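Local coordinates for protein beta-lactamase (Francisella tularensis subsp. tularensis, PDB 3P09) that probably hydrolyses beta-lactam antibiotics, opening the four-membered ring to a substituted beta-amino acid, as a class A serine beta-lactamase, at residues F60-V65 against P162-T167; F66-V71 against K183-L188; G100-T105 against L124-A129; A213-F218 against A237-V242. All coordinates share one frame; numbering follows the deposited sequence. Where two conformers were deposited one is given.

Contact 1: residues F60-V65 against P162-T167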
loop_
_atom_site.group_PDB
_atom_site.type_symbol
_atom_site.label_atom_id
_atom_site.label_comp_id
_atom_site.label_asym_id
_atom_site.label_seq_id
_atom_site.Cartn_x
_atom_site.Cartn_y
_atom_site.Cartn_z
ATOM N N PHE A 60 -6.248 1.388 -11.094
ATOM C CA PHE A 60 -4.930 1.998 -11.120
ATOM C C PHE A 60 -3.868 0.912 -10.901
ATOM O O PHE A 60 -4.076 -0.022 -10.138
ATOM C CB PHE A 60 -4.787 2.976 -9.939
ATOM C CG PHE A 60 -5.668 4.204 -10.027
ATOM C CD1 PHE A 60 -7.009 4.144 -9.666
ATOM C CD2 PHE A 60 -5.138 5.419 -10.445
ATOM C CE1 PHE A 60 -7.815 5.267 -9.730
ATOM C CE2 PHE A 60 -5.936 6.558 -10.522
ATOM C CZ PHE A 60 -7.279 6.486 -10.166
ATOM N N PRO A 61 -2.696 1.065 -11.526
ATOM C CA PRO A 61 -1.573 0.179 -11.170
ATOM C C PRO A 61 -1.394 0.132 -9.644
ATOM O O PRO A 61 -1.364 1.185 -9.007
ATOM C CB PRO A 61 -0.364 0.877 -11.806
ATOM C CG PRO A 61 -0.957 1.621 -12.992
ATOM C CD PRO A 61 -2.327 2.092 -12.515
ATOM N N ILE A 62 -1.283 -1.058 -9.065
ATOM C CA ILE A 62 -1.120 -1.162 -7.616
ATOM C C ILE A 62 0.345 -0.944 -7.214
ATOM O O ILE A 62 0.630 -0.385 -6.164
ATOM C CB ILE A 62 -1.670 -2.510 -7.064
ATOM C CG1 ILE A 62 -1.756 -2.465 -5.527
ATOM C CG2 ILE A 62 -0.837 -3.699 -7.551
ATOM C CD1 ILE A 62 -2.392 -3.729 -4.908
ATOM N N CYS A 63 1.274 -1.361 -8.067
ATOM C CA CYS A 63 2.693 -1.177 -7.772
ATOM C C CYS A 63 3.018 -1.801 -6.406
ATOM O O CYS A 63 2.412 -2.798 -6.010
ATOM C CB CYS A 63 3.053 0.320 -7.792
ATOM S SG CYS A 63 2.389 1.241 -9.229
ATOM N N SER A 64 3.944 -1.192 -5.674
ATOM C CA SER A 64 4.404 -1.731 -4.400
ATOM C C SER A 64 3.354 -1.732 -3.296
ATOM O O SER A 64 3.578 -2.302 -2.238
ATOM C CB SER A 64 5.640 -0.974 -3.913
ATOM O OG SER A 64 6.792 -1.436 -4.591
ATOM N N VAL A 65 2.209 -1.103 -3.524
ATOM C CA VAL A 65 1.170 -1.128 -2.493
ATOM C C VAL A 65 0.743 -2.571 -2.143
ATOM O O VAL A 65 0.328 -2.857 -1.020
ATOM C CB VAL A 65 -0.045 -0.271 -2.900
ATOM C CG1 VAL A 65 -1.177 -0.411 -1.880
ATOM C CG2 VAL A 65 0.372 1.196 -3.021
ATOM N N PRO A 162 9.982 -7.617 -10.093
ATOM C CA PRO A 162 9.393 -6.305 -10.383
ATOM C C PRO A 162 8.241 -6.344 -11.397
ATOM O O PRO A 162 7.671 -5.295 -11.731
ATOM C CB PRO A 162 10.568 -5.547 -10.998
ATOM C CG PRO A 162 11.341 -6.586 -11.704
ATOM C CD PRO A 162 11.146 -7.887 -10.954
ATOM N N GLU A 163 7.893 -7.532 -11.873
ATOM C CA GLU A 163 6.891 -7.653 -12.940
ATOM C C GLU A 163 5.533 -7.043 -12.554
ATOM O O GLU A 163 4.809 -6.560 -13.415
ATOM C CB GLU A 163 6.720 -9.114 -13.383
ATOM C CG GLU A 163 5.724 -9.279 -14.527
ATOM C CD GLU A 163 5.662 -10.689 -15.089
ATOM O OE1 GLU A 163 6.114 -11.635 -14.408
ATOM O OE2 GLU A 163 5.152 -10.849 -16.225
ATOM N N ILE A 164 5.205 -7.063 -11.263
ATOM C CA ILE A 164 3.961 -6.467 -10.758
ATOM C C ILE A 164 3.804 -5.018 -11.217
ATOM O O ILE A 164 2.693 -4.496 -11.296
ATOM C CB ILE A 164 3.890 -6.521 -9.203
ATOM C CG1 ILE A 164 2.599 -5.890 -8.664
ATOM C CG2 ILE A 164 5.067 -5.759 -8.573
ATOM C CD1 ILE A 164 1.372 -6.687 -8.849
ATOM N N ASN A 165 4.918 -4.363 -11.518
ATOM C CA ASN A 165 4.889 -2.946 -11.867
ATOM C C ASN A 165 4.405 -2.639 -13.283
ATOM O O ASN A 165 4.133 -1.482 -13.616
ATOM C CB ASN A 165 6.275 -2.330 -11.663
ATOM C CG ASN A 165 6.660 -2.272 -10.208
ATOM O OD1 ASN A 165 5.894 -1.795 -9.383
ATOM N ND2 ASN A 165 7.830 -2.782 -9.883
ATOM N N TYR A 166 4.308 -3.665 -14.116
ATOM C CA TYR A 166 3.998 -3.461 -15.529
ATOM C C TYR A 166 2.539 -3.721 -15.807
ATOM O O TYR A 166 2.018 -4.800 -15.527
ATOM C CB TYR A 166 4.839 -4.376 -16.400
ATOM C CG TYR A 166 6.260 -4.483 -15.918
ATOM C CD1 TYR A 166 6.932 -3.369 -15.436
ATOM C CD2 TYR A 166 6.925 -5.704 -15.929
ATOM C CE1 TYR A 166 8.235 -3.464 -14.969
ATOM C CE2 TYR A 166 8.231 -5.809 -15.480
ATOM C CZ TYR A 166 8.876 -4.686 -15.002
ATOM O OH TYR A 166 10.170 -4.800 -14.556
ATOM N N THR A 167 1.868 -2.710 -16.338
ATOM C CA THR A 167 0.455 -2.841 -16.620
ATOM C C THR A 167 0.208 -2.403 -18.047
ATOM O O THR A 167 1.125 -1.972 -18.751
ATOM C CB THR A 167 -0.403 -1.949 -15.672
ATOM O OG1 THR A 167 0.022 -0.580 -15.766
ATOM C CG2 THR A 167 -0.265 -2.408 -14.223
HETATM O O HOH W 1 1.039 -2.418 -10.687
#
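Two hydrogen bonds grip water 1, the best-held polar atom between the segments: Cys63 N donates to it at 2.8 Å, and the water donates onward to Ile164 O at 2.7 Å. It joins the turn that leads to Ser64, probably the nucleophile of the SxxK motif, to 162-167, which by position and sequence belongs to the omega loop of class A beta-lactamases. A cis peptide precedes Pro162, as expected there, and a short 3-10 turn follows at 163-165. No direct hydrogen bond crosses, so the rest is van der Waals contact. Asn165, its CG beside its own backbone N (chi1 -68°), brings OD1 up to the backbone of Cys63, 3.6 Å from Cys63 CA. Cys63 has a positive phi of 55°, and its SG forms the disulfide with Cys233, a bridge also found in class A carbapenemases. Ser64 OG is hydrogen-bonded to Lys67 NZ. The branch methyl of Ile62 meets the tip of Ile164 obliquely, CG2 to CD1 at 3.9 Å; Ile164 CG1 lies 4.1 Å from Cys63 O. At the far end Thr167 crosses the Pro61 ring at about a right angle. Its hydroxyl takes the crowded position between backbone N and carbonyl carbon (chi1 56°), which sets Thr167 OG1 3.7 Å from Pro61 CG and leaves the Thr167 methyl CG2 4.1 Å from Pro61 CB.

Contact 2: residues F66-V71 against K183-L188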
loop_
_atom_site.group_PDB
_atom_site.type_symbol
_atom_site.label_atom_id
_atom_site.label_comp_id
_atom_site.label_asym_id
_atom_site.label_seq_id
_atom_site.Cartn_x
_atom_site.Cartn_y
_atom_site.Cartn_z
ATOM N N PHE A 66 0.851 -3.482 -3.104
ATOM C CA PHE A 66 0.469 -4.869 -2.848
ATOM C C PHE A 66 1.210 -5.409 -1.620
ATOM O O PHE A 66 0.759 -6.353 -0.979
ATOM C CB PHE A 66 0.730 -5.756 -4.083
ATOM C CG PHE A 66 2.103 -6.383 -4.120
ATOM C CD1 PHE A 66 3.189 -5.686 -4.631
ATOM C CD2 PHE A 66 2.299 -7.685 -3.665
ATOM C CE1 PHE A 66 4.449 -6.268 -4.669
ATOM C CE2 PHE A 66 3.551 -8.266 -3.692
ATOM C CZ PHE A 66 4.631 -7.557 -4.192
ATOM N N LYS A 67 2.350 -4.810 -1.281
ATOM C CA LYS A 67 3.143 -5.363 -0.178
ATOM C C LYS A 67 2.410 -5.358 1.177
ATOM O O LYS A 67 2.714 -6.180 2.037
ATOM C CB LYS A 67 4.524 -4.686 -0.092
ATOM C CG LYS A 67 5.408 -5.039 -1.298
ATOM C CD LYS A 67 6.585 -4.076 -1.468
ATOM C CE LYS A 67 7.376 -4.445 -2.733
ATOM N NZ LYS A 67 8.464 -3.455 -2.999
ATOM N N PHE A 68 1.447 -4.459 1.379
ATOM C CA PHE A 68 0.713 -4.500 2.651
ATOM C C PHE A 68 -0.321 -5.626 2.684
ATOM O O PHE A 68 -0.615 -6.181 3.746
ATOM C CB PHE A 68 0.132 -3.125 3.075
ATOM C CG PHE A 68 -1.245 -2.805 2.507
ATOM C CD1 PHE A 68 -2.390 -3.446 2.983
ATOM C CD2 PHE A 68 -1.389 -1.809 1.541
ATOM C CE1 PHE A 68 -3.652 -3.129 2.482
ATOM C CE2 PHE A 68 -2.657 -1.485 1.022
ATOM C CZ PHE A 68 -3.784 -2.149 1.500
ATOM N N LEU A 69 -0.854 -5.982 1.521
ATOM C CA LEU A 69 -1.737 -7.151 1.421
ATOM C C LEU A 69 -0.971 -8.434 1.724
ATOM O O LEU A 69 -1.467 -9.347 2.397
ATOM C CB LEU A 69 -2.316 -7.246 0.014
ATOM C CG LEU A 69 -3.211 -6.075 -0.363
ATOM C CD1 LEU A 69 -3.621 -6.180 -1.850
ATOM C CD2 LEU A 69 -4.435 -6.066 0.525
ATOM N N LEU A 70 0.245 -8.491 1.204
ATOM C CA LEU A 70 1.128 -9.636 1.401
ATOM C C LEU A 70 1.455 -9.812 2.880
ATOM O O LEU A 70 1.408 -10.919 3.409
ATOM C CB LEU A 70 2.416 -9.426 0.602
ATOM C CG LEU A 70 3.546 -10.437 0.816
ATOM C CD1 LEU A 70 3.076 -11.860 0.500
ATOM C CD2 LEU A 70 4.796 -10.078 0.010
ATOM N N VAL A 71 1.790 -8.712 3.545
ATOM C CA VAL A 71 2.103 -8.767 4.968
ATOM C C VAL A 71 0.859 -9.131 5.785
ATOM O O VAL A 71 0.929 -9.907 6.739
ATOM C CB VAL A 71 2.759 -7.459 5.432
ATOM C CG1 VAL A 71 2.732 -7.342 6.940
ATOM C CG2 VAL A 71 4.176 -7.418 4.907
ATOM N N LYS A 183 -10.511 -0.002 1.692
ATOM C CA LYS A 183 -11.233 -0.953 2.537
ATOM C C LYS A 183 -10.272 -2.040 3.058
ATOM O O LYS A 183 -10.369 -2.472 4.207
ATOM C CB LYS A 183 -12.418 -1.575 1.778
ATOM C CG LYS A 183 -13.575 -0.590 1.530
ATOM C CD LYS A 183 -14.879 -1.290 1.116
ATOM C CE LYS A 183 -14.638 -2.339 0.069
ATOM N NZ LYS A 183 -15.822 -3.242 -0.112
ATOM N N ASP A 184 -9.331 -2.467 2.220
ATOM C CA ASP A 184 -8.380 -3.512 2.624
ATOM C C ASP A 184 -7.501 -3.094 3.797
ATOM O O ASP A 184 -7.331 -3.846 4.751
ATOM C CB ASP A 184 -7.455 -3.897 1.470
ATOM C CG ASP A 184 -8.155 -4.714 0.405
ATOM O OD1 ASP A 184 -9.270 -5.226 0.669
ATOM O OD2 ASP A 184 -7.576 -4.851 -0.695
ATOM N N ILE A 185 -6.911 -1.908 3.708
ATOM C CA ILE A 185 -5.988 -1.491 4.761
ATOM C C ILE A 185 -6.761 -1.252 6.054
ATOM O O ILE A 185 -6.273 -1.545 7.140
ATOM C CB ILE A 185 -5.151 -0.246 4.350
ATOM C CG1 ILE A 185 -3.877 -0.158 5.202
ATOM C CG2 ILE A 185 -5.969 1.031 4.463
ATOM C CD1 ILE A 185 -2.872 0.884 4.690
ATOM N N TYR A 186 -7.982 -0.744 5.937
ATOM C CA TYR A 186 -8.809 -0.497 7.126
ATOM C C TYR A 186 -9.188 -1.818 7.776
ATOM O O TYR A 186 -9.128 -1.972 8.998
ATOM C CB TYR A 186 -10.092 0.248 6.745
ATOM C CG TYR A 186 -10.902 0.680 7.947
ATOM C CD1 TYR A 186 -11.887 -0.143 8.484
ATOM C CD2 TYR A 186 -10.665 1.905 8.561
ATOM C CE1 TYR A 186 -12.629 0.255 9.600
ATOM C CE2 TYR A 186 -11.388 2.305 9.673
ATOM C CZ TYR A 186 -12.370 1.479 10.185
ATOM O OH TYR A 186 -13.085 1.890 11.285
ATOM N N LYS A 187 -9.593 -2.780 6.950
ATOM C CA LYS A 187 -10.029 -4.066 7.476
ATOM C C LYS A 187 -8.871 -4.760 8.184
ATOM O O LYS A 187 -9.038 -5.337 9.272
ATOM C CB LYS A 187 -10.599 -4.937 6.360
ATOM C CG LYS A 187 -11.156 -6.270 6.827
ATOM C CD LYS A 187 -12.136 -6.817 5.792
ATOM C CE LYS A 187 -12.712 -8.159 6.217
ATOM N NZ LYS A 187 -13.403 -8.085 7.537
ATOM N N LEU A 188 -7.684 -4.675 7.593
ATOM C CA LEU A 188 -6.516 -5.318 8.204
ATOM C C LEU A 188 -6.131 -4.683 9.548
ATOM O O LEU A 188 -5.765 -5.374 10.504
ATOM C CB LEU A 188 -5.332 -5.305 7.237
ATOM C CG LEU A 188 -5.402 -6.337 6.097
ATOM C CD1 LEU A 188 -4.349 -6.046 5.060
ATOM C CD2 LEU A 188 -5.254 -7.773 6.630
#
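Helix segments 66-71 and 183-188 run in nearly the same direction, their axes inclined by 31° and 10.6 Å apart at closest approach. The ring of Phe68 makes most of the side-chain contacts. Phe68, its CG in the crowded position between backbone N and carbonyl carbon (chi1 87°), reaches across and presses CZ and CE1 against Ile185, with Phe68 CZ 3.7 Å from Ile185 CB. Ile185 CG1 stands over one face in a CH-pi contact, 4.2 Å from the centroid of the Phe68 ring and 15° off its normal; Leu69 CG of the ring's own helix lies over the opposite face, toward the rim. Helix 66-80, which carries the probable SxxK lysine, Lys67, near its beginning, is the central buried helix of the class A beta-lactamase fold, packed against helix 178-190, with Phe202 of helix 196-208 touching both Phe68 and Leu188. Leu188 CD1 comes to the ring edge, in plane, 3.9 Å from Phe68 CD1. The single polar side chain at this interface is Asp184: its OD2 faces the methyl Leu69 CD2 at 3.6 Å. Asp152 OD2 also lies close to that oxygen, and such a buried pair of carboxylates would probably favour a shared proton.

Contact 3: residues G100-T105 against L124-A129. With SO4 (sulfate ion), chain F.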
loop_
_atom_site.group_PDB
_atom_site.type_symbol
_atom_site.label_atom_id
_atom_site.label_comp_id
_atom_site.label_asym_id
_atom_site.label_seq_id
_atom_site.Cartn_x
_atom_site.Cartn_y
_atom_site.Cartn_z
ATOM N N GLY A 100 17.031 -3.655 -7.355
ATOM C CA GLY A 100 17.877 -2.571 -6.887
ATOM C C GLY A 100 17.516 -2.002 -5.524
ATOM O O GLY A 100 18.379 -1.502 -4.817
ATOM N N TYR A 101 16.246 -2.061 -5.143
ATOM C CA TYR A 101 15.854 -1.490 -3.856
ATOM C C TYR A 101 15.699 -2.578 -2.776
ATOM O O TYR A 101 14.654 -3.222 -2.672
ATOM C CB TYR A 101 14.573 -0.673 -3.994
ATOM C CG TYR A 101 14.341 0.224 -2.804
ATOM C CD1 TYR A 101 13.378 -0.080 -1.853
ATOM C CD2 TYR A 101 15.110 1.364 -2.620
ATOM C CE1 TYR A 101 13.178 0.747 -0.752
ATOM C CE2 TYR A 101 14.922 2.190 -1.532
ATOM C CZ TYR A 101 13.958 1.883 -0.603
ATOM O OH TYR A 101 13.786 2.721 0.476
ATOM N N ALA A 102 16.754 -2.770 -1.982
ATOM C CA ALA A 102 16.824 -3.851 -0.999
ATOM C C ALA A 102 17.506 -3.352 0.267
ATOM O O ALA A 102 18.553 -3.873 0.676
ATOM C CB ALA A 102 17.610 -5.027 -1.579
ATOM N N PRO A 103 16.913 -2.342 0.900
ATOM C CA PRO A 103 17.604 -1.673 2.004
ATOM C C PRO A 103 17.924 -2.601 3.177
ATOM O O PRO A 103 18.983 -2.453 3.757
ATOM C CB PRO A 103 16.633 -0.553 2.406
ATOM C CG PRO A 103 15.300 -1.002 1.903
ATOM C CD PRO A 103 15.584 -1.768 0.635
ATOM N N ILE A 104 17.049 -3.546 3.505
ATOM C CA ILE A 104 17.329 -4.478 4.591
ATOM C C ILE A 104 17.956 -5.788 4.079
ATOM O O ILE A 104 18.990 -6.219 4.567
ATOM C CB ILE A 104 16.054 -4.806 5.408
ATOM C CG1 ILE A 104 15.540 -3.568 6.142
ATOM C CG2 ILE A 104 16.331 -5.903 6.430
ATOM C CD1 ILE A 104 14.850 -2.563 5.272
ATOM N N THR A 105 17.335 -6.413 3.084
ATOM C CA THR A 105 17.793 -7.723 2.661
ATOM C C THR A 105 19.237 -7.694 2.147
ATOM O O THR A 105 19.993 -8.636 2.369
ATOM C CB THR A 105 16.841 -8.365 1.647
ATOM O OG1 THR A 105 16.632 -7.476 0.539
ATOM C CG2 THR A 105 15.493 -8.654 2.326
ATOM N N LEU A 124 8.531 -1.458 4.235
ATOM C CA LEU A 124 9.453 -0.414 3.834
ATOM C C LEU A 124 9.809 -0.533 2.353
ATOM O O LEU A 124 10.712 0.156 1.869
ATOM C CB LEU A 124 10.723 -0.458 4.688
ATOM C CG LEU A 124 10.681 0.472 5.900
ATOM C CD1 LEU A 124 9.590 0.032 6.886
ATOM C CD2 LEU A 124 12.043 0.522 6.565
ATOM N N SER A 125 9.097 -1.414 1.655
ATOM C CA SER A 125 9.209 -1.587 0.198
ATOM C C SER A 125 10.443 -2.360 -0.336
ATOM O O SER A 125 10.758 -2.309 -1.535
ATOM C CB SER A 125 9.021 -0.252 -0.550
ATOM O OG SER A 125 8.202 -0.460 -1.700
ATOM N N ASP A 126 11.108 -3.091 0.546
ATOM C CA ASP A 126 12.223 -3.968 0.177
ATOM C C ASP A 126 11.709 -5.051 -0.786
ATOM O O ASP A 126 10.846 -5.857 -0.431
ATOM C CB ASP A 126 12.781 -4.599 1.469
ATOM C CG ASP A 126 14.112 -5.315 1.259
ATOM O OD1 ASP A 126 14.171 -6.261 0.441
ATOM O OD2 ASP A 126 15.095 -4.928 1.929
ATOM N N SER A 127 12.217 -5.057 -2.018
ATOM C CA SER A 127 11.702 -5.959 -3.051
ATOM C C SER A 127 12.068 -7.432 -2.841
ATOM O O SER A 127 11.208 -8.310 -2.914
ATOM C CB SER A 127 12.119 -5.477 -4.447
ATOM O OG SER A 127 11.508 -4.234 -4.743
ATOM N N PRO A 128 13.350 -7.717 -2.575
ATOM C CA PRO A 128 13.668 -9.117 -2.296
ATOM C C PRO A 128 12.890 -9.653 -1.103
ATOM O O PRO A 128 12.499 -10.814 -1.133
ATOM C CB PRO A 128 15.155 -9.077 -1.993
ATOM C CG PRO A 128 15.655 -7.899 -2.803
ATOM C CD PRO A 128 14.554 -6.884 -2.702
ATOM N N ALA A 129 12.698 -8.832 -0.073
ATOM C CA ALA A 129 11.937 -9.252 1.093
ATOM C C ALA A 129 10.540 -9.697 0.669
ATOM O O ALA A 129 10.041 -10.736 1.125
ATOM C CB ALA A 129 11.864 -8.120 2.123
HETATM S S SO4 F . 7.737 2.453 -3.650
HETATM O O1 SO4 F . 8.084 3.809 -4.014
HETATM O O2 SO4 F . 7.434 1.667 -4.842
HETATM O O3 SO4 F . 8.871 1.875 -2.965
HETATM O O4 SO4 F . 6.565 2.468 -2.794
HETATM O O HOH W 2 12.481 2.069 2.739
HETATM O O HOH W 3 13.699 -3.336 -6.521
#
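A single carboxylate, that of Asp126, takes four hydrogen bonds, two on each oxygen. Asp126 is the N-cap of helix 127-137 and the middle residue of Ser125-Asp126-Ser127, which corresponds to the SDN loop of class A beta-lactamases. With CG anti to its backbone N (chi1 -169°), it reaches into the turn 102-105. Asp126 OD2 accepts from two successive amides: Ile104 N, at 2.9 Å and bent, nearly along the C-O axis, and Thr105 N, also at 2.9 Å but straight (171°), from above the carboxylate plane. Asp126 OD1 turns its syn lone pair to the hydroxyl Thr105 OG1 at 2.7 Å and receives the capping amide Ala129 N from above the plane at 3.0 Å. So many donors, together with the helix start, would favour the ionised form. The hydroxyl of Thr105 sits in the crowded position (chi1 54°), so that the Thr105 methyl CG2 packs on Ala129 CB. The backbones are tied directly by Ser127 N, which meets Tyr101 O nearly along its C=O axis, while Ala102 CB rests on the Pro128 ring. Just before the cap, Ser125, with positive phi, completes the Schellman motif closing helix 115-123; its OG donates to a sulfate. The ring of Tyr101 stands edge-on to this turn: Leu124 O and Ser125 O lie in its plane, and Pro103 CD rests over one face toward the rim. Water 2 bridges the ring tip to the helix end, accepting from Tyr101 OH at 2.7 Å and donating to Leu124 O at 2.7 Å.

Contact 4: residues A213-F218 against A237-V242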
loop_
_atom_site.group_PDB
_atom_site.type_symbol
_atom_site.label_atom_id
_atom_site.label_comp_id
_atom_site.label_asym_id
_atom_site.label_seq_id
_atom_site.Cartn_x
_atom_site.Cartn_y
_atom_site.Cartn_z
ATOM N N ALA A 213 7.098 10.029 3.164
ATOM C CA ALA A 213 7.258 11.357 3.756
ATOM C C ALA A 213 6.787 12.493 2.837
ATOM O O ALA A 213 6.353 13.543 3.309
ATOM C CB ALA A 213 8.716 11.590 4.197
ATOM N N ASN A 214 6.875 12.289 1.527
ATOM C CA ASN A 214 6.527 13.349 0.586
ATOM C C ASN A 214 5.191 13.101 -0.102
ATOM O O ASN A 214 4.900 13.673 -1.161
ATOM C CB ASN A 214 7.642 13.551 -0.438
ATOM C CG ASN A 214 8.858 14.227 0.161
ATOM O OD1 ASN A 214 8.790 15.384 0.573
ATOM N ND2 ASN A 214 9.974 13.513 0.218
ATOM N N ARG A 215 4.380 12.243 0.505
ATOM C CA ARG A 215 3.064 11.955 -0.044
ATOM C C ARG A 215 1.977 12.374 0.937
ATOM O O ARG A 215 1.917 13.542 1.293
ATOM C CB ARG A 215 2.988 10.508 -0.532
ATOM C CG ARG A 215 4.002 10.310 -1.671
ATOM C CD ARG A 215 4.023 8.906 -2.260
ATOM N NE ARG A 215 5.121 8.799 -3.208
ATOM C CZ ARG A 215 5.301 7.799 -4.064
ATOM N NH1 ARG A 215 4.441 6.781 -4.119
ATOM N NH2 ARG A 215 6.347 7.829 -4.881
ATOM N N ILE A 216 1.132 11.463 1.385
ATOM C CA ILE A 216 0.042 11.880 2.277
ATOM C C ILE A 216 0.552 12.593 3.534
ATOM O O ILE A 216 0.016 13.642 3.937
ATOM C CB ILE A 216 -0.835 10.679 2.686
ATOM C CG1 ILE A 216 -1.662 10.202 1.483
ATOM C CG2 ILE A 216 -1.727 11.048 3.852
ATOM C CD1 ILE A 216 -2.384 8.864 1.690
ATOM N N ALA A 217 1.578 12.020 4.155
ATOM C CA ALA A 217 2.117 12.554 5.399
ATOM C C ALA A 217 2.510 14.020 5.275
ATOM O O ALA A 217 2.388 14.790 6.231
ATOM C CB ALA A 217 3.317 11.718 5.869
ATOM N N PHE A 218 2.989 14.392 4.092
ATOM C CA PHE A 218 3.461 15.743 3.817
ATOM C C PHE A 218 2.387 16.802 4.101
ATOM O O PHE A 218 2.699 17.964 4.364
ATOM C CB PHE A 218 3.885 15.807 2.347
ATOM C CG PHE A 218 4.489 17.118 1.928
ATOM C CD1 PHE A 218 3.690 18.147 1.456
ATOM C CD2 PHE A 218 5.862 17.305 1.965
ATOM C CE1 PHE A 218 4.251 19.354 1.051
ATOM C CE2 PHE A 218 6.424 18.507 1.563
ATOM C CZ PHE A 218 5.615 19.527 1.105
ATOM N N ALA A 237 3.255 7.249 -14.907
ATOM C CA ALA A 237 3.275 8.183 -13.781
ATOM C C ALA A 237 2.658 7.594 -12.510
ATOM O O ALA A 237 2.245 8.338 -11.624
ATOM C CB ALA A 237 2.562 9.483 -14.164
ATOM N N ALA A 238 2.602 6.265 -12.407
ATOM C CA ALA A 238 1.841 5.636 -11.321
ATOM C C ALA A 238 2.472 5.927 -9.975
ATOM O O ALA A 238 3.610 5.526 -9.703
ATOM C CB ALA A 238 1.698 4.119 -11.540
ATOM N N THR A 239 1.722 6.624 -9.131
ATOM C CA THR A 239 2.237 7.083 -7.843
ATOM C C THR A 239 1.123 6.909 -6.820
ATOM O O THR A 239 0.059 7.510 -6.967
ATOM C CB THR A 239 2.615 8.585 -7.924
ATOM O OG1 THR A 239 3.323 8.851 -9.147
ATOM C CG2 THR A 239 3.488 8.991 -6.738
ATOM N N ASN A 240 1.345 6.068 -5.805
ATOM C CA ASN A 240 0.273 5.735 -4.858
ATOM C C ASN A 240 0.688 5.950 -3.417
ATOM O O ASN A 240 1.870 5.879 -3.078
ATOM C CB ASN A 240 -0.170 4.260 -4.978
ATOM C CG ASN A 240 -0.615 3.865 -6.375
ATOM O OD1 ASN A 240 -1.085 4.680 -7.160
ATOM N ND2 ASN A 240 -0.495 2.579 -6.672
ATOM N N ASP A 241 -0.291 6.202 -2.555
ATOM C CA ASP A 241 -0.041 6.172 -1.124
ATOM C C ASP A 241 -1.333 5.737 -0.452
ATOM O O ASP A 241 -2.381 6.306 -0.727
ATOM C CB ASP A 241 0.426 7.549 -0.616
ATOM C CG ASP A 241 1.046 7.483 0.783
ATOM O OD1 ASP A 241 1.332 6.368 1.280
ATOM O OD2 ASP A 241 1.267 8.553 1.373
ATOM N N VAL A 242 -1.269 4.706 0.388
ATOM C CA VAL A 242 -2.467 4.243 1.103
ATOM C C VAL A 242 -2.150 4.224 2.588
ATOM O O VAL A 242 -1.141 3.641 3.021
ATOM C CB VAL A 242 -2.932 2.849 0.629
ATOM C CG1 VAL A 242 -4.217 2.423 1.349
ATOM C CG2 VAL A 242 -3.136 2.842 -0.880
HETATM O O HOH W 4 2.522 9.309 3.752
#
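Two hydrogen bonds fasten the loop 213-218 to strand 239-246, an inner strand of the five-stranded antiparallel sheet of the beta-lactamase fold. Arg215 NH1 donates to Asn240 O at 2.9 Å; the acceptor lies in the guanidinium plane, while the donor stands above the carbonyl plane. Ile216 N donates to the anti lone pair of Asp241 OD2, also at 2.9 Å. The same oxygen, Asp241 OD2, accepts from water 4 at 2.8 Å, and the water takes the next amide, Ala217 N, so that one carboxylate oxygen holds two consecutive amides, one directly and one through water. Arg215 and Asp241 are not ion-paired: their flat groups are turned 79° apart, with Arg215 NE 6.0 Å from Asp241 OD2. The arginine's salt bridge goes to Glu271 instead, and its NH2 reaches Thr232 OG1 on strand 225-232, which carries the probable KTG motif; the side chain comes to about 4 Å (nearest atoms) from the sulfate, beside the probable substrate pocket. Extended from CG to NE, the Arg215 chain runs obliquely over the strand and carries its head over Thr239. There the Thr239 methyl CG2 sits over the centre of one guanidinium face, 3.4 Å above the plane. Thr239 OG1 donates to Ala237 O and is also bonded to Asn270 N. Asn240 leaves the strand away from the loop, and its ND2 donates to Pro61 O. Ile216 packs against Leu255, Ile257 and Ile226 of the sheet; its tip, Ile216 CD1, touches the strand backbone at Asp241 O, 3.5 Å away.

How the contacts relate
Contacts 1, 2 and 3 meet around the probable active site. Ser64 of contact 1 and Lys67 of contact 2 lie three residues apart at the head of helix 66-80, and Lys67 NZ reaches across to contact 3, 3.0 Å from Ser125 O. The hydroxyls Ser64 OG and Ser125 OG are 3.4 Å apart beside the bound sulfate, which probably marks the substrate pocket. Contact 4 approaches from the sheet: Asn240 CB lies 3.7 Å from Val65 CG2 of contact 1, and Phe68 CE2 of contact 2 packs 4.2 Å from Val242 CG1. Contacts 3 and 4, their nearest atoms about 9 Å apart, do not touch. Along the chain, contact 3 is nested inside the loops closed by contacts 1 and 2.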